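Local coordinates for ribonuclease J (Methanolobus psychrophilus R15, PDB 5HAB), which probably degrades RNA as an exoribonuclease of the metallo-beta-lactamase and beta-CASP family, at residues B[251-256]-B[281-286]; B[327-332]-B[336-341]; B[44-49]-B[163-168]; B[52-57]-B[191-196]. The protein carries 1 engineered substitution. All coordinates share one frame; numbering follows the deposited sequence.

How the contacts relate
The four contacts form two pairs in two domains, contacts 1 and 2 on the opposite side of the chain's centre from contact 3, with contact 4 near the middle. Contacts 3 and 4 lie in the metallo-beta-lactamase part, centres 15 Å apart, where neighbouring strands 41-46 and 49-53 face a second sheet. Their segments interleave along the chain, side-chain packing joins the sheets, and Ile44 touches Ile53. Contacts 1 and 2 follow in series on the parallel beta-CASP sheet, centres also 15 Å apart; Arg286 of contact 1 probably hydrogen-bonds the Tyr338 carbonyl of contact 2. Between the pairs, centres are 39 to 53 Å apart, and only contact 4 comes to about 4 Å from the bound RNA.

Contact 1. Residues B[251-256]-B[281-286]; sequences VLLGTE and AQEMGR
Leu253 and Met284 bury the greater part of this contact, with Leu252 completing a small apolar cluster where the ends of helices 241-253 and 271-283 come together. The CD2 methyl of Leu253 presses on the root of the methionine, 3.5 Å from Met284 CB, while its other methyl, CD1, touches the carboxylate group, 4.0 Å from Glu283 CD, the two side chains crossing at about a right angle. Leu252 meets the far end of the same methionine: Met284 SD lies 3.9 Å from the carbonyl Leu252 O and 4.1 Å from Leu252 CB, and Met284 CE is near Leu252 CD2. The torsion of Met284 explains this reach. Its CG sits between the backbone N and the carbonyl carbon (chi1 63°), and from there the extended chain runs past Leu253 and alongside Leu252, toward the sheet. There Leu252 packs on Val264 and Ile372, and Met284 on Met262 and Leu339, so both helix ends share one face of the parallel beta-CASP sheet. Glu283 is close to a bound sulfate. Although a carboxylate and a carbonyl take part, cohesion here probably comes mainly from dispersion and the exclusion of water, not from directed bonds.

Contact 2. Residues B[327-332]-B[336-341]; sequences LKKIME and DKYLPV
This is a buried helix-on-strand contact of the alpha/beta beta-CASP domain, in which helix 320-331 turns back through a short connection ending in a 3-10 turn into strand 338-342 of the parallel sheet and packs against it. The axes of helix 327-331 and strand 338-341 run nearly antiparallel (152°), 10.3 Å apart at closest approach, a spacing filled by side chains. Ile330 lies over one face of the Tyr338 ring in a CH-pi contact, its CG1 3.7 Å from the ring centroid and 17° off the normal. The CG2 branch of Ile330 drops to 3.5 Å from Tyr338 CD2, and its CD1 end goes on to Pro340, 4.2 Å from Pro340 CG. Between Tyr338 and Pro340 in the strand, Leu339 points to the other face of the sheet, where Ile277 and Ala281 of helix 271-283 receive it; the sheet is thus sandwiched between helices. Lys329 arrives at the phenol end at about a right angle. Its ammonium is held by a salt bridge to Glu315, and the 3.4 Å approach of Lys329 NZ to Tyr338 OH has too poor an angle for a hydrogen bond. Of the helix segment's atoms, the one nearest the phenol oxygen is Lys329 CE, 3.1 Å from Tyr338 OH.

Contact 3. Residues B[44-49]-B[163-168]; sequences IRVNED and KDITIE
A beta-hairpin of the metallo-beta-lactamase domain, strands 41-46 and 49-53, turns here against Ile165, beside strand 166-172 of the facing sheet, which Val46 and Asp49 receive. The hairpin is closed by a two-residue turn: Val46 N and Asp49 O are 2.8 Å apart, Asp49 N and Val46 O 2.9 Å, and Asn47 with Glu48 forms the bend, Asn47 with a positive phi as in the first corner of a type II' turn. Ile165 and Val46 reach toward each other tip to tip. Because CG1 of Ile165 is anti to its carbonyl carbon (chi1 -62°) and the chain then continues extended, CD1 becomes the foremost atom. It settles at the turn end of the hairpin, where Ile165 CD1 is 3.6 Å from Val46 CB and 3.5 Å from Asp49 CB, touching both closing residues of the turn at once. Arg45 NH1 binds the turn carbonyl, Asn47 O, at 3.0 Å with an N-H...O angle of 155°; the oxygen lies almost in the guanidinium plane, and the same NH1 also has a salt bridge to Glu25. Asn47 OD1 takes the backbone N of Glu25, while Asp49 OD1 has a salt bridge to Arg98. Away from the turn, Ile44 packs on Ile184 and Ile167 on Val182. Two beta-sheets joined face to face by branched aliphatic side chains in this way form the central sandwich of the metallo-beta-lactamase fold.

Contact 4. Residues B[52-57]-B[191-196]; sequences IIDMGI and VVYACD
The Tyr193 ring is clamped on both faces, by Ile53 from the opposing sheet and by Cys195 from its own segment. Ile53 CG2 stands over the ring centre, 3.4 Å from the centroid and only 9° off the normal, a close CH-pi contact; on the opposite face Cys195 SG is 3.6 Å above the plane, displaced toward the rim. The Asp54 carboxylate comes obliquely to the phenol end, its plane turned 57° from that of the ring. This packing joins the two sheets of the metallo-beta-lactamase sandwich, strand 49-53 against strand 189-194, toward the edge of the sandwich where this family's active site lies. Tyr193 leaves its strand with chi1 at 177°, which sends the ring across to the other sheet. Ile53 runs counter to it, CD1 reaching back to 3.8 Å from Tyr193 CG. Val182 and Ile184, in the same sheet as Tyr193, also meet Ile53. Asp54, consistent with the aspartate of the first conserved motif of these enzymes, bonds through OD2 to Thr103, which adjoins His104. Asp196 bonds to that histidine and packs on an RNA phosphate, which probably places Tyr193 in the second shell of the site. The same OD2 of Asp54 is 2.7 Å from Tyr193 OH, at most a weak hydrogen bond, and 3.2 Å from the ring atom Tyr193 CE1.

Contact 1. Residues B[251-256]-B[281-286]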
loop_
_atom_site.group_PDB
_atom_site.type_symbol
_atom_site.label_atom_id
_atom_site.label_comp_id
_atom_site.label_asym_id
_atom_site.label_seq_id
_atom_site.Cartn_x
_atom_site.Cartn_y
_atom_site.Cartn_z
ATOM N N VAL B 251 15.697 -21.854 -8.591
ATOM C CA VAL B 251 16.201 -20.662 -9.265
ATOM C C VAL B 251 17.585 -20.924 -9.864
ATOM O O VAL B 251 17.918 -20.408 -10.935
ATOM C CB VAL B 251 16.237 -19.452 -8.307
ATOM C CG1 VAL B 251 16.993 -18.285 -8.931
ATOM C CG2 VAL B 251 14.823 -19.034 -7.932
ATOM N N LEU B 252 18.391 -21.734 -9.183
ATOM C CA LEU B 252 19.778 -21.917 -9.604
ATOM C C LEU B 252 19.929 -22.986 -10.687
ATOM O O LEU B 252 20.753 -22.847 -11.591
ATOM C CB LEU B 252 20.661 -22.256 -8.399
ATOM C CG LEU B 252 21.035 -21.047 -7.536
ATOM C CD1 LEU B 252 21.650 -21.479 -6.215
ATOM C CD2 LEU B 252 21.985 -20.139 -8.296
ATOM N N LEU B 253 19.127 -24.042 -10.604
ATOM C CA LEU B 253 19.227 -25.149 -11.551
ATOM C C LEU B 253 18.183 -25.065 -12.670
ATOM O O LEU B 253 18.465 -25.421 -13.814
ATOM C CB LEU B 253 19.084 -26.485 -10.817
ATOM C CG LEU B 253 20.129 -26.795 -9.744
ATOM C CD1 LEU B 253 19.721 -28.012 -8.930
ATOM C CD2 LEU B 253 21.492 -27.003 -10.371
ATOM N N GLY B 254 16.989 -24.586 -12.338
ATOM C CA GLY B 254 15.897 -24.516 -13.294
ATOM C C GLY B 254 15.997 -23.377 -14.292
ATOM O O GLY B 254 15.318 -22.358 -14.157
ATOM N N THR B 255 16.855 -23.546 -15.293
ATOM C CA THR B 255 17.104 -22.495 -16.269
ATOM C C THR B 255 17.551 -23.082 -17.612
ATOM O O THR B 255 18.399 -23.976 -17.660
ATOM C CB THR B 255 18.161 -21.490 -15.743
ATOM O OG1 THR B 255 18.489 -20.543 -16.767
ATOM C CG2 THR B 255 19.424 -22.213 -15.280
ATOM N N GLU B 256 16.981 -22.573 -18.701
ATOM C CA GLU B 256 17.377 -23.006 -20.039
ATOM C C GLU B 256 18.458 -22.080 -20.596
ATOM O O GLU B 256 18.874 -22.207 -21.751
ATOM C CB GLU B 256 16.164 -23.041 -20.975
ATOM C CG GLU B 256 15.047 -23.973 -20.520
ATOM C CD GLU B 256 15.529 -25.387 -20.244
ATOM O OE1 GLU B 256 16.333 -25.912 -21.044
ATOM O OE2 GLU B 256 15.099 -25.974 -19.229
ATOM N N ALA B 281 26.002 -25.150 -5.984
ATOM C CA ALA B 281 27.123 -24.858 -6.870
ATOM C C ALA B 281 27.814 -26.158 -7.258
ATOM O O ALA B 281 28.250 -26.330 -8.398
ATOM C CB ALA B 281 28.104 -23.906 -6.209
ATOM N N GLN B 282 27.912 -27.071 -6.297
ATOM C CA GLN B 282 28.495 -28.381 -6.565
ATOM C C GLN B 282 27.572 -29.247 -7.421
ATOM O O GLN B 282 28.026 -30.202 -8.045
ATOM C CB GLN B 282 28.846 -29.095 -5.255
ATOM C CG GLN B 282 29.968 -28.421 -4.459
ATOM C CD GLN B 282 31.288 -28.316 -5.222
ATOM O OE1 GLN B 282 32.187 -29.135 -5.034
ATOM N NE2 GLN B 282 31.414 -27.299 -6.070
ATOM N N GLU B 283 26.279 -28.941 -7.434
ATOM C CA GLU B 283 25.342 -29.729 -8.239
ATOM C C GLU B 283 25.139 -29.138 -9.651
ATOM O O GLU B 283 24.479 -29.738 -10.493
ATOM C CB GLU B 283 24.000 -29.857 -7.490
ATOM C CG GLU B 283 22.985 -30.811 -8.127
ATOM C CD GLU B 283 21.737 -31.005 -7.279
ATOM O OE1 GLU B 283 20.793 -31.676 -7.755
ATOM O OE2 GLU B 283 21.689 -30.470 -6.149
ATOM N N MET B 284 25.712 -27.968 -9.919
ATOM C CA MET B 284 25.584 -27.375 -11.252
ATOM C C MET B 284 26.910 -27.123 -11.975
ATOM O O MET B 284 26.965 -26.334 -12.920
ATOM C CB MET B 284 24.776 -26.073 -11.177
ATOM C CG MET B 284 25.383 -24.963 -10.351
ATOM S SD MET B 284 24.154 -23.719 -9.886
ATOM C CE MET B 284 25.225 -22.359 -9.475
ATOM N N GLY B 285 27.972 -27.777 -11.514
ATOM C CA GLY B 285 29.281 -27.698 -12.144
ATOM C C GLY B 285 29.954 -26.339 -12.153
ATOM O O GLY B 285 30.729 -26.025 -13.057
ATOM N N ARG B 286 29.676 -25.538 -11.131
ATOM C CA ARG B 286 30.360 -24.262 -10.962
ATOM C C ARG B 286 31.231 -24.293 -9.713
ATOM O O ARG B 286 30.957 -25.044 -8.776
ATOM C CB ARG B 286 29.354 -23.111 -10.897
ATOM C CG ARG B 286 28.466 -23.014 -12.128
ATOM C CD ARG B 286 27.700 -21.707 -12.142
ATOM N NE ARG B 286 26.921 -21.533 -13.364
ATOM C CZ ARG B 286 26.801 -20.375 -14.007
ATOM N NH1 ARG B 286 27.420 -19.295 -13.549
ATOM N NH2 ARG B 286 26.073 -20.295 -15.111
#

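Contact 2. Residues B[327-332]-B[336-341]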
loop_
_atom_site.group_PDB
_atom_site.type_symbol
_atom_site.label_atom_id
_atom_site.label_comp_id
_atom_site.label_asym_id
_atom_site.label_seq_id
_atom_site.Cartn_x
_atom_site.Cartn_y
_atom_site.Cartn_z
ATOM N N LEU B 327 37.822 -12.010 -9.113
ATOM C CA LEU B 327 36.831 -11.618 -10.104
ATOM C C LEU B 327 37.489 -11.448 -11.465
ATOM O O LEU B 327 36.856 -11.665 -12.498
ATOM C CB LEU B 327 36.122 -10.335 -9.676
ATOM C CG LEU B 327 35.265 -10.532 -8.426
ATOM C CD1 LEU B 327 35.074 -9.233 -7.675
ATOM C CD2 LEU B 327 33.925 -11.135 -8.808
ATOM N N LYS B 328 38.764 -11.066 -11.468
ATOM C CA LYS B 328 39.506 -10.971 -12.719
ATOM C C LYS B 328 39.763 -12.372 -13.269
ATOM O O LYS B 328 39.710 -12.591 -14.480
ATOM C CB LYS B 328 40.827 -10.220 -12.522
ATOM C CG LYS B 328 41.811 -10.368 -13.681
ATOM C CD LYS B 328 42.890 -9.293 -13.647
ATOM C CE LYS B 328 42.329 -7.935 -14.036
ATOM N NZ LYS B 328 43.292 -6.832 -13.770
ATOM N N LYS B 329 40.007 -13.323 -12.372
ATOM C CA LYS B 329 40.210 -14.712 -12.770
ATOM C C LYS B 329 38.920 -15.280 -13.355
ATOM O O LYS B 329 38.934 -15.922 -14.406
ATOM C CB LYS B 329 40.676 -15.554 -11.579
ATOM C CG LYS B 329 40.395 -17.043 -11.706
ATOM C CD LYS B 329 40.669 -17.775 -10.397
ATOM C CE LYS B 329 40.389 -19.265 -10.535
ATOM N NZ LYS B 329 39.778 -19.863 -9.315
ATOM N N ILE B 330 37.808 -15.031 -12.669
ATOM C CA ILE B 330 36.506 -15.530 -13.094
ATOM C C ILE B 330 36.129 -14.936 -14.444
ATOM O O ILE B 330 35.702 -15.649 -15.356
ATOM C CB ILE B 330 35.431 -15.221 -12.038
ATOM C CG1 ILE B 330 35.689 -16.029 -10.765
ATOM C CG2 ILE B 330 34.034 -15.490 -12.591
ATOM C CD1 ILE B 330 34.800 -15.646 -9.610
ATOM N N MET B 331 36.301 -13.625 -14.560
ATOM C CA MET B 331 35.947 -12.889 -15.766
ATOM C C MET B 331 36.703 -13.413 -16.982
ATOM O O MET B 331 36.162 -13.457 -18.086
ATOM C CB MET B 331 36.227 -11.397 -15.568
ATOM C CG MET B 331 35.754 -10.503 -16.696
ATOM S SD MET B 331 34.028 -10.790 -17.123
ATOM C CE MET B 331 33.237 -10.555 -15.545
ATOM N N GLU B 332 37.951 -13.816 -16.771
ATOM C CA GLU B 332 38.806 -14.267 -17.864
ATOM C C GLU B 332 38.889 -15.790 -17.946
ATOM O O GLU B 332 39.824 -16.333 -18.531
ATOM C CB GLU B 332 40.214 -13.684 -17.707
ATOM C CG GLU B 332 40.260 -12.164 -17.673
ATOM C CD GLU B 332 41.644 -11.631 -17.349
ATOM O OE1 GLU B 332 42.504 -12.431 -16.919
ATOM O OE2 GLU B 332 41.871 -10.413 -17.519
ATOM N N ASP B 336 30.376 -18.566 -16.501
ATOM C CA ASP B 336 29.570 -19.781 -16.466
ATOM C C ASP B 336 30.219 -20.905 -15.660
ATOM O O ASP B 336 29.606 -21.948 -15.436
ATOM C CB ASP B 336 29.296 -20.269 -17.889
ATOM C CG ASP B 336 30.567 -20.637 -18.632
ATOM O OD1 ASP B 336 30.810 -21.847 -18.829
ATOM O OD2 ASP B 336 31.335 -19.720 -18.996
ATOM N N LYS B 337 31.459 -20.693 -15.229
ATOM C CA LYS B 337 32.202 -21.734 -14.530
ATOM C C LYS B 337 32.264 -21.463 -13.029
ATOM O O LYS B 337 32.826 -22.253 -12.270
ATOM C CB LYS B 337 33.621 -21.848 -15.096
ATOM C CG LYS B 337 33.702 -22.473 -16.483
ATOM C CD LYS B 337 35.146 -22.546 -16.970
ATOM C CE LYS B 337 35.229 -22.940 -18.439
ATOM N NZ LYS B 337 34.792 -21.837 -19.345
ATOM N N TYR B 338 31.668 -20.355 -12.601
ATOM C CA TYR B 338 31.741 -19.954 -11.200
ATOM C C TYR B 338 30.393 -19.552 -10.612
ATOM O O TYR B 338 29.493 -19.100 -11.322
ATOM C CB TYR B 338 32.731 -18.799 -11.038
ATOM C CG TYR B 338 34.150 -19.194 -11.350
ATOM C CD1 TYR B 338 34.932 -19.845 -10.406
ATOM C CD2 TYR B 338 34.703 -18.935 -12.597
ATOM C CE1 TYR B 338 36.230 -20.217 -10.691
ATOM C CE2 TYR B 338 36.001 -19.300 -12.890
ATOM C CZ TYR B 338 36.760 -19.941 -11.935
ATOM O OH TYR B 338 38.049 -20.309 -12.228
ATOM N N LEU B 339 30.264 -19.741 -9.304
ATOM C CA LEU B 339 29.142 -19.188 -8.564
ATOM C C LEU B 339 29.646 -18.299 -7.437
ATOM O O LEU B 339 29.826 -18.765 -6.312
ATOM C CB LEU B 339 28.256 -20.287 -7.987
ATOM C CG LEU B 339 26.984 -19.678 -7.390
ATOM C CD1 LEU B 339 26.165 -19.006 -8.487
ATOM C CD2 LEU B 339 26.166 -20.693 -6.603
ATOM N N PRO B 340 29.899 -17.019 -7.740
ATOM C CA PRO B 340 30.273 -16.062 -6.694
ATOM C C PRO B 340 29.167 -15.902 -5.652
ATOM O O PRO B 340 28.047 -15.489 -5.986
ATOM C CB PRO B 340 30.489 -14.754 -7.465
ATOM C CG PRO B 340 30.737 -15.170 -8.874
ATOM C CD PRO B 340 29.913 -16.408 -9.079
ATOM N N VAL B 341 29.485 -16.234 -4.405
ATOM C CA VAL B 341 28.575 -16.034 -3.287
ATOM C C VAL B 341 29.095 -14.864 -2.466
ATOM O O VAL B 341 30.072 -15.002 -1.733
ATOM C CB VAL B 341 28.459 -17.295 -2.424
ATOM C CG1 VAL B 341 27.376 -17.126 -1.370
ATOM C CG2 VAL B 341 28.201 -18.509 -3.290
#

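Contact 3. Residues B[44-49]-B[163-168]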
loop_
_atom_site.group_PDB
_atom_site.type_symbol
_atom_site.label_atom_id
_atom_site.label_comp_id
_atom_site.label_asym_id
_atom_site.label_seq_id
_atom_site.Cartn_x
_atom_site.Cartn_y
_atom_site.Cartn_z
ATOM N N ILE B 44 16.778 -9.349 33.307
ATOM C CA ILE B 44 15.963 -10.159 34.200
ATOM C C ILE B 44 16.548 -10.086 35.605
ATOM O O ILE B 44 17.645 -10.573 35.851
ATOM C CB ILE B 44 15.885 -11.625 33.729
ATOM C CG1 ILE B 44 15.432 -11.718 32.269
ATOM C CG2 ILE B 44 14.971 -12.435 34.646
ATOM C CD1 ILE B 44 14.075 -11.105 32.009
ATOM N N ARG B 45 15.804 -9.499 36.531
ATOM C CA ARG B 45 16.250 -9.372 37.908
ATOM C C ARG B 45 15.607 -10.464 38.752
ATOM O O ARG B 45 14.396 -10.622 38.748
ATOM C CB ARG B 45 15.893 -7.988 38.468
ATOM C CG ARG B 45 16.288 -7.768 39.923
ATOM C CD ARG B 45 15.989 -6.342 40.383
ATOM N NE ARG B 45 14.574 -6.006 40.237
ATOM C CZ ARG B 45 13.606 -6.456 41.030
ATOM N NH1 ARG B 45 13.892 -7.264 42.042
ATOM N NH2 ARG B 45 12.347 -6.097 40.813
ATOM N N VAL B 46 16.423 -11.252 39.437
ATOM C CA VAL B 46 15.921 -12.170 40.445
ATOM C C VAL B 46 16.409 -11.678 41.806
ATOM O O VAL B 46 17.600 -11.778 42.132
ATOM C CB VAL B 46 16.352 -13.609 40.171
ATOM C CG1 VAL B 46 15.556 -14.569 41.047
ATOM C CG2 VAL B 46 16.166 -13.943 38.698
ATOM N N ASN B 47 15.482 -11.105 42.567
ATOM C CA ASN B 47 15.779 -10.467 43.846
ATOM C C ASN B 47 16.785 -9.327 43.660
ATOM O O ASN B 47 16.390 -8.200 43.363
ATOM C CB ASN B 47 16.275 -11.513 44.845
ATOM C CG ASN B 47 15.212 -12.554 45.151
ATOM O OD1 ASN B 47 14.023 -12.240 45.207
ATOM N ND2 ASN B 47 15.629 -13.800 45.316
ATOM N N GLU B 48 18.074 -9.599 43.835
ATOM C CA GLU B 48 19.076 -8.546 43.660
ATOM C C GLU B 48 20.193 -8.962 42.706
ATOM O O GLU B 48 21.201 -8.267 42.585
ATOM C CB GLU B 48 19.674 -8.129 45.006
ATOM C CG GLU B 48 18.649 -7.623 46.010
ATOM C CD GLU B 48 19.284 -6.894 47.183
ATOM O OE1 GLU B 48 18.645 -5.965 47.721
ATOM O OE2 GLU B 48 20.415 -7.257 47.573
ATOM N N ASP B 49 20.005 -10.082 42.016
ATOM C CA ASP B 49 20.947 -10.498 40.981
ATOM C C ASP B 49 20.334 -10.282 39.601
ATOM O O ASP B 49 19.148 -10.515 39.414
ATOM C CB ASP B 49 21.343 -11.959 41.176
ATOM C CG ASP B 49 22.228 -12.162 42.392
ATOM O OD1 ASP B 49 23.127 -11.325 42.619
ATOM O OD2 ASP B 49 22.006 -13.147 43.129
ATOM N N LYS B 163 23.122 -19.543 44.037
ATOM C CA LYS B 163 22.390 -20.544 44.808
ATOM C C LYS B 163 20.917 -20.586 44.388
ATOM O O LYS B 163 20.235 -21.594 44.571
ATOM C CB LYS B 163 22.493 -20.239 46.306
ATOM C CG LYS B 163 23.917 -20.113 46.837
ATOM C CD LYS B 163 23.922 -19.816 48.334
ATOM C CE LYS B 163 25.281 -20.091 48.969
ATOM N NZ LYS B 163 26.297 -19.065 48.601
ATOM N N ASP B 164 20.444 -19.480 43.815
ATOM C CA ASP B 164 19.032 -19.289 43.511
ATOM C C ASP B 164 18.747 -19.148 42.013
ATOM O O ASP B 164 17.590 -19.109 41.599
ATOM C CB ASP B 164 18.509 -18.050 44.240
ATOM C CG ASP B 164 18.272 -18.299 45.715
ATOM O OD1 ASP B 164 18.165 -19.479 46.112
ATOM O OD2 ASP B 164 18.187 -17.313 46.477
ATOM N N ILE B 165 19.795 -19.062 41.203
ATOM C CA ILE B 165 19.635 -18.763 39.787
ATOM C C ILE B 165 20.401 -19.755 38.926
ATOM O O ILE B 165 21.616 -19.899 39.080
ATOM C CB ILE B 165 20.103 -17.327 39.470
ATOM C CG1 ILE B 165 19.257 -16.300 40.222
ATOM C CG2 ILE B 165 20.089 -17.073 37.971
ATOM C CD1 ILE B 165 19.725 -14.889 40.017
ATOM N N THR B 166 19.705 -20.439 38.020
ATOM C CA THR B 166 20.413 -21.239 37.010
ATOM C C THR B 166 19.956 -20.849 35.608
ATOM O O THR B 166 18.820 -20.434 35.417
ATOM C CB THR B 166 20.211 -22.760 37.194
ATOM O OG1 THR B 166 18.848 -23.103 36.918
ATOM C CG2 THR B 166 20.574 -23.195 38.605
ATOM N N ILE B 167 20.839 -20.995 34.627
ATOM C CA ILE B 167 20.508 -20.655 33.254
ATOM C C ILE B 167 20.528 -21.889 32.358
ATOM O O ILE B 167 21.545 -22.570 32.243
ATOM C CB ILE B 167 21.477 -19.585 32.723
ATOM C CG1 ILE B 167 21.224 -18.246 33.418
ATOM C CG2 ILE B 167 21.363 -19.450 31.215
ATOM C CD1 ILE B 167 22.222 -17.172 33.041
ATOM N N GLU B 168 19.398 -22.142 31.703
ATOM C CA GLU B 168 19.242 -23.260 30.778
ATOM C C GLU B 168 19.103 -22.764 29.337
ATOM O O GLU B 168 18.347 -21.833 29.071
ATOM C CB GLU B 168 18.023 -24.101 31.171
ATOM C CG GLU B 168 17.682 -25.236 30.212
ATOM C CD GLU B 168 16.443 -26.001 30.644
ATOM O OE1 GLU B 168 15.863 -25.648 31.692
ATOM O OE2 GLU B 168 16.059 -26.968 29.950
#

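Contact 4. Residues B[52-57]-B[191-196]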
loop_
_atom_site.group_PDB
_atom_site.type_symbol
_atom_site.label_atom_id
_atom_site.label_comp_id
_atom_site.label_asym_id
_atom_site.label_seq_id
_atom_site.Cartn_x
_atom_site.Cartn_y
_atom_site.Cartn_z
ATOM N N ILE B 52 21.519 -10.004 32.237
ATOM C CA ILE B 52 21.254 -9.260 31.012
ATOM C C ILE B 52 21.107 -10.254 29.865
ATOM O O ILE B 52 21.855 -11.226 29.777
ATOM C CB ILE B 52 22.362 -8.218 30.724
ATOM C CG1 ILE B 52 22.362 -7.119 31.788
ATOM C CG2 ILE B 52 22.175 -7.587 29.356
ATOM C CD1 ILE B 52 23.480 -6.094 31.612
ATOM N N ILE B 53 20.121 -10.022 29.004
ATOM C CA ILE B 53 19.920 -10.847 27.819
ATOM C C ILE B 53 20.007 -9.978 26.566
ATOM O O ILE B 53 19.181 -9.070 26.352
ATOM C CB ILE B 53 18.589 -11.607 27.870
ATOM C CG1 ILE B 53 18.431 -12.333 29.208
ATOM C CG2 ILE B 53 18.517 -12.607 26.733
ATOM C CD1 ILE B 53 17.214 -13.250 29.263
ATOM N N ASP B 54 21.057 -10.248 25.791
ATOM C CA ASP B 54 21.330 -9.646 24.487
ATOM C C ASP B 54 21.659 -8.160 24.579
ATOM O O ASP B 54 21.183 -7.455 25.463
ATOM C CB ASP B 54 20.150 -9.882 23.535
ATOM C CG ASP B 54 19.984 -11.354 23.169
ATOM O OD1 ASP B 54 21.010 -12.035 22.947
ATOM O OD2 ASP B 54 18.833 -11.835 23.111
ATOM N N MET B 55 22.487 -7.699 23.650
ATOM C CA MET B 55 22.903 -6.309 23.576
ATOM C C MET B 55 23.070 -5.961 22.096
ATOM O O MET B 55 24.174 -6.038 21.547
ATOM C CB MET B 55 24.216 -6.075 24.340
ATOM C CG MET B 55 24.165 -6.427 25.829
ATOM S SD MET B 55 25.644 -5.964 26.759
ATOM C CE MET B 55 26.353 -4.793 25.632
ATOM N N GLY B 56 21.974 -5.573 21.451
ATOM C CA GLY B 56 21.975 -5.381 20.010
ATOM C C GLY B 56 22.199 -3.964 19.528
ATOM O O GLY B 56 22.236 -3.025 20.321
ATOM N N ILE B 57 22.375 -3.813 18.220
ATOM C CA ILE B 57 22.511 -2.494 17.617
ATOM C C ILE B 57 21.388 -2.274 16.596
ATOM O O ILE B 57 20.879 -3.234 16.015
ATOM C CB ILE B 57 23.915 -2.322 16.982
ATOM C CG1 ILE B 57 24.155 -0.869 16.568
ATOM C CG2 ILE B 57 24.101 -3.268 15.808
ATOM C CD1 ILE B 57 25.552 -0.596 16.078
ATOM N N VAL B 191 11.824 -18.048 34.185
ATOM C CA VAL B 191 11.560 -16.944 33.276
ATOM C C VAL B 191 12.119 -17.303 31.909
ATOM O O VAL B 191 13.310 -17.531 31.765
ATOM C CB VAL B 191 12.160 -15.632 33.787
ATOM C CG1 VAL B 191 11.974 -14.533 32.753
ATOM C CG2 VAL B 191 11.522 -15.231 35.113
ATOM N N VAL B 192 11.258 -17.357 30.901
ATOM C CA VAL B 192 11.686 -17.797 29.581
ATOM C C VAL B 192 11.768 -16.616 28.626
ATOM O O VAL B 192 10.897 -15.748 28.601
ATOM C CB VAL B 192 10.757 -18.891 29.026
ATOM C CG1 VAL B 192 11.201 -19.319 27.642
ATOM C CG2 VAL B 192 10.747 -20.086 29.962
ATOM N N TYR B 193 12.856 -16.592 27.868
ATOM C CA TYR B 193 13.132 -15.574 26.879
ATOM C C TYR B 193 13.258 -16.269 25.528
ATOM O O TYR B 193 14.131 -17.130 25.332
ATOM C CB TYR B 193 14.404 -14.814 27.264
ATOM C CG TYR B 193 14.909 -13.752 26.306
ATOM C CD1 TYR B 193 15.638 -14.097 25.176
ATOM C CD2 TYR B 193 14.705 -12.402 26.566
ATOM C CE1 TYR B 193 16.130 -13.128 24.312
ATOM C CE2 TYR B 193 15.192 -11.426 25.712
ATOM C CZ TYR B 193 15.906 -11.798 24.587
ATOM O OH TYR B 193 16.399 -10.839 23.733
ATOM N N ALA B 194 12.369 -15.895 24.611
ATOM C CA ALA B 194 12.279 -16.525 23.301
ATOM C C ALA B 194 12.146 -15.458 22.223
ATOM O O ALA B 194 11.050 -15.173 21.741
ATOM C CB ALA B 194 11.104 -17.479 23.250
ATOM N N CYS B 195 13.279 -14.882 21.841
ATOM C CA CYS B 195 13.300 -13.782 20.890
ATOM C C CYS B 195 14.242 -14.102 19.729
ATOM O O CYS B 195 15.254 -14.779 19.914
ATOM C CB CYS B 195 13.723 -12.494 21.591
ATOM S SG CYS B 195 12.649 -12.010 22.968
ATOM N N ASP B 196 13.903 -13.603 18.544
ATOM C CA ASP B 196 14.588 -13.965 17.299
ATOM C C ASP B 196 14.561 -15.471 17.098
ATOM O O ASP B 196 15.599 -16.131 17.066
ATOM C CB ASP B 196 16.027 -13.459 17.288
ATOM C CG ASP B 196 16.138 -12.042 16.780
ATOM O OD1 ASP B 196 15.095 -11.378 16.623
ATOM O OD2 ASP B 196 17.271 -11.596 16.524
#